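Local coordinates for CCHC-type domain-containing protein (Trypanosoma brucei brucei, PDB 7C45), which trims guide RNA as an RNase D ribonuclease, probably acting as a 3'-5' exonuclease on RNA, and carries two CCHC-type zinc-binding sites, at residues F184-Y187 with A188-D191. Residues are numbered along the deposited sequence; the frame is centred on the assembly and turned at random.
Sequences FLEY and AAGD. With CA (calcium ion), chain E.
The carbonyl oxygen of Y187 takes two hydrogen bonds. G190 N, three residues on, gives one of the 3-10 kind, at 3.2 Å from Y187 O, from well above the carbonyl plane. Water 1 gives the other, 2.9 Å from Y187 O, and accepts one from D191 N. This water thus fills the place of a direct bond from D191 N to Y187 O and links that turn to the calcium ion, 2.9 Å from the water. Just before it, A188 N makes the ordinary alpha-helical bond to F184 O, four residues back, at 2.8 Å and 168°. A189 N is shared weakly between L185 O and E186 O. All this lies in helix 182-202 of the RNase H-like exonuclease domain, where D191 completes the metal site with D41 and E43. With CG anti to the carbonyl carbon (chi1 -75°), the D191 carboxylate turns back along the helix, and OD2 binds the calcium at 2.4 Å. A phosphate of the bound RNA shares this ion. The Y187 side chain touches V163 and W175. L185 touches V18 and L72 of the central sheet. The E186 chain bends at chi2 (43°) and brings OE2 to 4.2 Å from A189 CB, while OE1 forms a salt bridge with R193.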
loop_
_atom_site.group_PDB
_atom_site.type_symbol
_atom_site.label_atom_id
_atom_site.label_comp_id
_atom_site.label_asym_id
_atom_site.label_seq_id
_atom_site.Cartn_x
_atom_site.Cartn_y
_atom_site.Cartn_z
ATOM N N PHE A 184 13.119 -11.523 -9.340
ATOM C CA PHE A 184 11.705 -11.219 -9.549
ATOM C C PHE A 184 10.888 -11.564 -8.309
ATOM O O PHE A 184 10.017 -10.797 -7.892
ATOM C CB PHE A 184 11.177 -11.994 -10.759
ATOM C CG PHE A 184 11.521 -11.388 -12.084
ATOM C CD1 PHE A 184 12.816 -11.396 -12.563
ATOM C CD2 PHE A 184 10.527 -10.853 -12.879
ATOM C CE1 PHE A 184 13.117 -10.844 -13.793
ATOM C CE2 PHE A 184 10.822 -10.315 -14.117
ATOM C CZ PHE A 184 12.117 -10.305 -14.570
ATOM N N LEU A 185 11.153 -12.722 -7.710
ATOM C CA LEU A 185 10.423 -13.110 -6.509
ATOM C C LEU A 185 10.653 -12.120 -5.377
ATOM O O LEU A 185 9.713 -11.733 -4.672
ATOM C CB LEU A 185 10.847 -14.524 -6.101
ATOM C CG LEU A 185 10.477 -15.550 -7.180
ATOM C CD1 LEU A 185 11.088 -16.932 -6.875
ATOM C CD2 LEU A 185 8.970 -15.656 -7.307
ATOM N N GLU A 186 11.903 -11.720 -5.171
ATOM C CA GLU A 186 12.210 -10.779 -4.100
ATOM C C GLU A 186 11.574 -9.428 -4.372
ATOM O O GLU A 186 11.049 -8.776 -3.458
ATOM C CB GLU A 186 13.726 -10.646 -3.947
ATOM C CG GLU A 186 14.192 -9.689 -2.835
ATOM C CD GLU A 186 13.415 -9.817 -1.522
ATOM O OE1 GLU A 186 13.035 -8.766 -0.955
ATOM O OE2 GLU A 186 13.172 -10.951 -1.072
ATOM N N TYR A 187 11.628 -8.994 -5.627
ATOM C CA TYR A 187 10.907 -7.795 -6.023
ATOM C C TYR A 187 9.439 -7.914 -5.651
ATOM O O TYR A 187 8.894 -7.045 -4.981
ATOM C CB TYR A 187 11.064 -7.547 -7.515
ATOM C CG TYR A 187 10.403 -6.268 -7.953
ATOM C CD1 TYR A 187 9.064 -6.251 -8.331
ATOM C CD2 TYR A 187 11.115 -5.070 -7.994
ATOM C CE1 TYR A 187 8.456 -5.087 -8.735
ATOM C CE2 TYR A 187 10.509 -3.900 -8.399
ATOM C CZ TYR A 187 9.179 -3.918 -8.766
ATOM O OH TYR A 187 8.556 -2.764 -9.175
ATOM N N ALA A 188 8.795 -9.017 -6.047
ATOM C CA ALA A 188 7.395 -9.214 -5.696
ATOM C C ALA A 188 7.184 -9.268 -4.191
ATOM O O ALA A 188 6.106 -8.920 -3.714
ATOM C CB ALA A 188 6.855 -10.497 -6.340
ATOM N N ALA A 189 8.180 -9.719 -3.431
ATOM C CA ALA A 189 7.976 -9.881 -1.994
ATOM C C ALA A 189 8.035 -8.569 -1.226
ATOM O O ALA A 189 7.520 -8.504 -0.114
ATOM C CB ALA A 189 9.025 -10.823 -1.406
ATOM N N GLY A 190 8.621 -7.524 -1.807
ATOM C CA GLY A 190 8.990 -6.359 -1.012
ATOM C C GLY A 190 7.801 -5.592 -0.465
ATOM O O GLY A 190 7.790 -5.203 0.702
ATOM N N ASP A 191 6.782 -5.357 -1.294
ATOM C CA ASP A 191 5.733 -4.432 -0.872
ATOM C C ASP A 191 4.974 -4.919 0.358
ATOM O O ASP A 191 4.627 -4.106 1.221
ATOM C CB ASP A 191 4.752 -4.157 -2.001
ATOM C CG ASP A 191 5.317 -3.244 -3.057
ATOM O OD1 ASP A 191 6.319 -2.554 -2.793
ATOM O OD2 ASP A 191 4.748 -3.217 -4.163
HETATM CA CA CA E . 3.963 -4.952 -5.647
HETATM O O HOH W 1 6.393 -5.801 -4.385
HETATM O O HOH W 2 5.983 -4.303 -6.941
#